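Local coordinates for probable GGDEF family protein (Chromobacterium violaceum, PDB 3NJA) that is of unknown function but probably serves as the PAS sensory domain of a GGDEF protein linked to cyclic di-GMP signalling, at residues F40-A45 and F55-P60; V82-V87 and G115-M120. All blocks are in the same frame, centred on the assembly; numbering follows the deposited sequence.

Contact 1 of 2, residues F40-A45 and F55-P60; sequences FGTDSA and FQRVHP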
loop_
_atom_site.group_PDB
_atom_site.type_symbol
_atom_site.label_atom_id
_atom_site.label_comp_id
_atom_site.label_asym_id
_atom_site.label_seq_id
_atom_site.Cartn_x
_atom_site.Cartn_y
_atom_site.Cartn_z
ATOM N N PHE B 40 4.322 -27.586 5.358
ATOM C CA PHE B 40 3.710 -27.736 6.675
ATOM C C PHE B 40 3.971 -29.076 7.359
ATOM O O PHE B 40 3.735 -29.214 8.560
ATOM C CB PHE B 40 2.206 -27.474 6.617
ATOM C CG PHE B 40 1.859 -26.032 6.772
ATOM C CD1 PHE B 40 1.448 -25.538 7.999
ATOM C CD2 PHE B 40 1.978 -25.155 5.691
ATOM C CE1 PHE B 40 1.133 -24.197 8.150
ATOM C CE2 PHE B 40 1.685 -23.823 5.841
ATOM C CZ PHE B 40 1.253 -23.340 7.077
ATOM N N GLY B 41 4.439 -30.050 6.582
ATOM C CA GLY B 41 4.666 -31.399 7.062
ATOM C C GLY B 41 3.367 -32.144 7.318
ATOM O O GLY B 41 3.291 -32.982 8.218
ATOM N N THR B 42 2.342 -31.847 6.529
ATOM C CA THR B 42 1.036 -32.466 6.727
ATOM C C THR B 42 0.629 -33.368 5.577
ATOM O O THR B 42 1.291 -33.426 4.539
ATOM C CB THR B 42 -0.063 -31.413 6.920
ATOM O OG1 THR B 42 -0.008 -30.452 5.849
ATOM C CG2 THR B 42 0.117 -30.714 8.259
ATOM N N ASP B 43 -0.482 -34.068 5.772
ATOM C CA ASP B 43 -1.003 -34.956 4.753
ATOM C C ASP B 43 -2.254 -34.354 4.152
ATOM O O ASP B 43 -3.165 -33.931 4.868
ATOM C CB ASP B 43 -1.309 -36.335 5.340
ATOM C CG ASP B 43 -1.553 -37.385 4.269
ATOM O OD1 ASP B 43 -2.335 -37.113 3.329
ATOM O OD2 ASP B 43 -0.962 -38.484 4.371
ATOM N N SER B 44 -2.276 -34.304 2.826
ATOM C CA SER B 44 -3.447 -33.866 2.093
ATOM C C SER B 44 -4.680 -34.611 2.591
ATOM O O SER B 44 -5.700 -34.000 2.934
ATOM C CB SER B 44 -3.248 -34.129 0.599
ATOM O OG SER B 44 -4.390 -34.751 0.033
ATOM N N ALA B 45 -4.562 -35.934 2.647
ATOM C CA ALA B 45 -5.691 -36.815 2.906
ATOM C C ALA B 45 -6.255 -36.701 4.322
ATOM O O ALA B 45 -7.374 -37.136 4.590
ATOM C CB ALA B 45 -5.296 -38.255 2.613
ATOM N N PHE B 55 -4.120 -22.321 12.105
ATOM C CA PHE B 55 -3.606 -21.593 13.248
ATOM C C PHE B 55 -3.018 -22.529 14.303
ATOM O O PHE B 55 -2.088 -22.148 14.999
ATOM C CB PHE B 55 -4.681 -20.680 13.834
ATOM C CG PHE B 55 -4.738 -19.337 13.180
ATOM C CD1 PHE B 55 -3.754 -18.399 13.424
ATOM C CD2 PHE B 55 -5.771 -19.011 12.311
ATOM C CE1 PHE B 55 -3.797 -17.141 12.802
ATOM C CE2 PHE B 55 -5.829 -17.761 11.698
ATOM C CZ PHE B 55 -4.839 -16.824 11.942
ATOM N N GLN B 56 -3.560 -23.744 14.402
ATOM C CA GLN B 56 -3.015 -24.786 15.273
ATOM C C GLN B 56 -1.609 -25.209 14.841
ATOM O O GLN B 56 -0.861 -25.804 15.633
ATOM C CB GLN B 56 -3.939 -26.018 15.309
ATOM C CG GLN B 56 -5.320 -25.768 15.892
ATOM C CD GLN B 56 -5.260 -25.132 17.276
ATOM O OE1 GLN B 56 -6.047 -24.233 17.585
ATOM N NE2 GLN B 56 -4.317 -25.587 18.113
ATOM N N ARG B 57 -1.255 -24.904 13.589
ATOM C CA ARG B 57 0.056 -25.281 13.041
ATOM C C ARG B 57 1.033 -24.110 13.077
ATOM O O ARG B 57 2.214 -24.248 12.739
ATOM C CB ARG B 57 -0.074 -25.833 11.617
ATOM C CG ARG B 57 -0.695 -27.232 11.532
ATOM C CD ARG B 57 0.374 -28.319 11.607
ATOM N NE ARG B 57 0.302 -29.104 12.838
ATOM C CZ ARG B 57 1.317 -29.802 13.347
ATOM N NH1 ARG B 57 2.494 -29.812 12.737
ATOM N NH2 ARG B 57 1.156 -30.488 14.473
ATOM N N VAL B 58 0.529 -22.958 13.504
ATOM C CA VAL B 58 1.322 -21.738 13.557
ATOM C C VAL B 58 1.915 -21.578 14.943
ATOM O O VAL B 58 1.209 -21.747 15.932
ATOM C CB VAL B 58 0.448 -20.497 13.275
ATOM C CG1 VAL B 58 1.260 -19.224 13.475
ATOM C CG2 VAL B 58 -0.131 -20.547 11.862
ATOM N N HIS B 59 3.199 -21.231 15.010
ATOM C CA HIS B 59 3.867 -21.002 16.292
ATOM C C HIS B 59 2.960 -20.240 17.248
ATOM O O HIS B 59 2.383 -19.217 16.893
ATOM C CB HIS B 59 5.194 -20.255 16.106
ATOM C CG HIS B 59 6.121 -20.369 17.276
ATOM N ND1 HIS B 59 5.846 -19.800 18.501
ATOM C CD2 HIS B 59 7.320 -20.989 17.410
ATOM C CE1 HIS B 59 6.835 -20.065 19.339
ATOM N NE2 HIS B 59 7.744 -20.781 18.698
ATOM N N PRO B 60 2.808 -20.762 18.467
ATOM C CA PRO B 60 1.948 -20.130 19.469
ATOM C C PRO B 60 2.313 -18.671 19.708
ATOM O O PRO B 60 1.413 -17.875 19.959
ATOM C CB PRO B 60 2.219 -20.952 20.741
ATOM C CG PRO B 60 3.401 -21.850 20.407
ATOM C CD PRO B 60 3.333 -22.054 18.929
#
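Phe-40 and Arg-57 make the tighter half of this contact. The edge of the phenyl ring meets the foot of the arginine: CD1 of Phe-40 lies 3.9 Å from CB of Arg-57, and CE1 of Phe-40 is at 4.0 Å from the same CB. Because that carbon sits close to the ring plane, the touch is edge-on and aliphatic. The guanidinium plane is turned 57° from the ring, and the geometry gives no cation-pi stack. Arg-57 CG stands beside the backbone N and anti to the carbonyl carbon (chi1 -72°), and the chain is bent at chi2 and chi3, which brings the methylenes past Thr-42. There CG2 of Thr-42 reaches CD of Arg-57 at 4.1 Å, while OG1 of Thr-42 is engaged by His-37 ND1. The ring of Trp-32 also meets Phe-40, and Ile-86 of the second subunit packs on it; the residue is buried.

The remainder is loose. The two segments bury only 145 Å² together, and their closest CA atoms, Phe-40 and Arg-57, are 7.7 Å apart. Past Thr-42 the chain veers off into solvent, where Asp-43 OD1 accepts from Ala-45 N at 2.6 Å in an Asx turn, well away from Arg-57. Arg-57 is itself partly exposed and packs against Arg-88 of the second subunit.

Gly-41, at positive phi (72°), is the first residue to leave helical angles after helix 34-40. The loop that starts there meets the region following helix 51-56 through one ring edge and one threonine methyl, in the short-helix region between the first strands and helix 63-74 that is characteristic of the PAS fold.

Contact 2 of 2, residues V82-V87 and G115-M120; sequences VEYRIV and GTVIDM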
loop_
_atom_site.group_PDB
_atom_site.type_symbol
_atom_site.label_atom_id
_atom_site.label_comp_id
_atom_site.label_asym_id
_atom_site.label_seq_id
_atom_site.Cartn_x
_atom_site.Cartn_y
_atom_site.Cartn_z
ATOM N N VAL B 82 -6.319 10.428 -4.767
ATOM C CA VAL B 82 -6.850 10.589 -6.113
ATOM C C VAL B 82 -6.697 12.056 -6.533
ATOM O O VAL B 82 -6.980 12.965 -5.750
ATOM C CB VAL B 82 -8.326 10.196 -6.198
ATOM C CG1 VAL B 82 -8.698 9.939 -7.636
ATOM C CG2 VAL B 82 -8.598 8.955 -5.376
ATOM N N GLU B 83 -6.206 12.279 -7.748
ATOM C CA GLU B 83 -6.158 13.621 -8.323
ATOM C C GLU B 83 -7.194 13.725 -9.423
ATOM O O GLU B 83 -7.417 12.781 -10.174
ATOM C CB GLU B 83 -4.794 13.909 -8.935
ATOM C CG GLU B 83 -3.684 14.168 -7.960
ATOM C CD GLU B 83 -2.615 15.051 -8.574
ATOM O OE1 GLU B 83 -2.967 15.891 -9.440
ATOM O OE2 GLU B 83 -1.432 14.917 -8.195
ATOM N N TYR B 84 -7.817 14.882 -9.528
ATOM C CA TYR B 84 -8.770 15.116 -10.592
ATOM C C TYR B 84 -9.174 16.584 -10.598
ATOM O O TYR B 84 -9.140 17.265 -9.561
ATOM C CB TYR B 84 -10.003 14.229 -10.405
ATOM C CG TYR B 84 -10.723 14.493 -9.101
ATOM C CD1 TYR B 84 -11.645 15.532 -8.989
ATOM C CD2 TYR B 84 -10.473 13.716 -7.975
ATOM C CE1 TYR B 84 -12.297 15.776 -7.795
ATOM C CE2 TYR B 84 -11.123 13.953 -6.782
ATOM C CZ TYR B 84 -12.030 14.983 -6.697
ATOM O OH TYR B 84 -12.672 15.219 -5.506
ATOM N N ARG B 85 -9.551 17.072 -11.775
ATOM C CA ARG B 85 -10.043 18.422 -11.896
ATOM C C ARG B 85 -11.527 18.432 -11.567
ATOM O O ARG B 85 -12.245 17.455 -11.821
ATOM C CB ARG B 85 -9.831 18.931 -13.318
ATOM C CG ARG B 85 -8.384 18.981 -13.744
ATOM C CD ARG B 85 -8.286 19.158 -15.237
ATOM N NE ARG B 85 -8.533 17.914 -15.953
ATOM C CZ ARG B 85 -8.731 17.833 -17.265
ATOM N NH1 ARG B 85 -8.736 18.939 -18.012
ATOM N NH2 ARG B 85 -8.939 16.649 -17.825
ATOM N N ILE B 86 -11.984 19.531 -10.978
ATOM C CA ILE B 86 -13.404 19.784 -10.879
ATOM C C ILE B 86 -13.692 21.029 -11.691
ATOM O O ILE B 86 -12.777 21.745 -12.120
ATOM C CB ILE B 86 -13.861 20.037 -9.443
ATOM C CG1 ILE B 86 -13.008 21.133 -8.802
ATOM C CG2 ILE B 86 -13.801 18.754 -8.643
ATOM C CD1 ILE B 86 -13.810 22.107 -7.970
ATOM N N VAL B 87 -14.971 21.288 -11.902
ATOM C CA VAL B 87 -15.375 22.489 -12.585
ATOM C C VAL B 87 -16.392 23.233 -11.723
ATOM O O VAL B 87 -17.505 22.753 -11.487
ATOM C CB VAL B 87 -15.922 22.163 -13.982
ATOM C CG1 VAL B 87 -16.615 20.794 -13.972
ATOM C CG2 VAL B 87 -16.855 23.263 -14.439
ATOM N N GLY B 115 -12.416 11.595 4.238
ATOM C CA GLY B 115 -11.122 12.192 3.993
ATOM C C GLY B 115 -11.102 13.683 3.699
ATOM O O GLY B 115 -11.907 14.475 4.203
ATOM N N THR B 116 -10.145 14.068 2.874
ATOM C CA THR B 116 -9.843 15.464 2.700
ATOM C C THR B 116 -9.608 15.787 1.236
ATOM O O THR B 116 -9.242 14.922 0.442
ATOM C CB THR B 116 -8.603 15.826 3.506
ATOM O OG1 THR B 116 -7.553 14.900 3.197
ATOM C CG2 THR B 116 -8.905 15.739 4.997
ATOM N N VAL B 117 -9.841 17.041 0.884
ATOM C CA VAL B 117 -9.563 17.512 -0.460
ATOM C C VAL B 117 -8.756 18.776 -0.376
ATOM O O VAL B 117 -9.052 19.660 0.422
ATOM C CB VAL B 117 -10.838 17.842 -1.210
ATOM C CG1 VAL B 117 -11.276 16.666 -2.050
ATOM C CG2 VAL B 117 -11.915 18.266 -0.227
ATOM N N ILE B 118 -7.727 18.850 -1.201
ATOM C CA ILE B 118 -6.924 20.049 -1.299
ATOM C C ILE B 118 -6.977 20.570 -2.722
ATOM O O ILE B 118 -6.713 19.831 -3.677
ATOM C CB ILE B 118 -5.458 19.771 -0.938
ATOM C CG1 ILE B 118 -5.316 19.427 0.551
ATOM C CG2 ILE B 118 -4.593 20.953 -1.319
ATOM C CD1 ILE B 118 -5.644 17.965 0.895
ATOM N N ASP B 119 -7.349 21.839 -2.854
ATOM C CA ASP B 119 -7.265 22.549 -4.114
ATOM C C ASP B 119 -5.800 22.934 -4.269
ATOM O O ASP B 119 -5.281 23.765 -3.512
ATOM C CB ASP B 119 -8.173 23.792 -4.075
ATOM C CG ASP B 119 -8.066 24.672 -5.337
ATOM O OD1 ASP B 119 -6.982 24.727 -5.956
ATOM O OD2 ASP B 119 -9.072 25.331 -5.696
HETATM N N MSE B 120 -5.124 22.313 -5.233
HETATM C CA MSE B 120 -3.737 22.657 -5.523
HETATM C C MSE B 120 -3.595 23.489 -6.797
HETATM O O MSE B 120 -2.487 23.789 -7.235
HETATM C CB MSE B 120 -2.885 21.409 -5.626
HETATM C CG MSE B 120 -3.479 20.329 -6.488
HETATM SE SE MSE B 120 -2.582 18.610 -6.148
HETATM C CE MSE B 120 -3.815 17.485 -7.144
#
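Met-120, present as selenomethionine, lays its terminal CE over the methylene and carboxylate end of Glu-83, the two chains crossing at about a right angle. CE of Met-120 is modelled 3.4 Å from CG of Glu-83 and nearer still to the carboxylate. The whole approach is too close for ordinary packing, so its detail is doubtful. With CG placed between the backbone N and the carbonyl carbon (chi1 48°) and the chain extended beyond it, Met-120 reaches toward Glu-83 on the other outer strand. The carboxylate has stronger partners: Arg-72 and Arg-68 of the third subunit each form a salt bridge with one of its oxygens.

The second touch is lighter. OH of Tyr-84 comes within 4.0 Å of CG1 of Val-117, the side chains meeting at a slant. The tyrosine CB starts out pointing away from segment 115-120, and the length of the ring carries the hydroxyl back, where Glu-98 OE1 holds it by a hydrogen bond. CG2 of Ile-86 lies in the ring plane at the Tyr-84 edge.

Strands 80-87 and 110-119 are the outer members of an antiparallel sheet whose middle strand, 93-104, hydrogen-bonds to both, and both touches, Met-120 with Glu-83 and Tyr-84 with Val-117, are made across it. Beyond Val-117 the sheet continues into a strand of the second subunit, while Tyr-84 packs on Val-66 of that chain.

In the fold
The two contacts occupy opposite ends of an elongated chain, their centres 49 Å apart and their nearest atoms about 30 Å apart. Contact 1 joins loop regions that follow two helices and is only partly buried; contact 2 links the two outer strands, with Met-120 just past the end of one, and is buried. Neither is knit by direct polar bonds: the first rests on an aromatic edge and aliphatic carbons, the second on a selenomethionine chain and a tyrosine tip whose polar partners lie outside. They share no element within the chain, yet both reach the second subunit, where Arg-57 NH1 of that chain weakly bonds Val-87 O. This reciprocity is consistent with PAS halves exchanged between subunits.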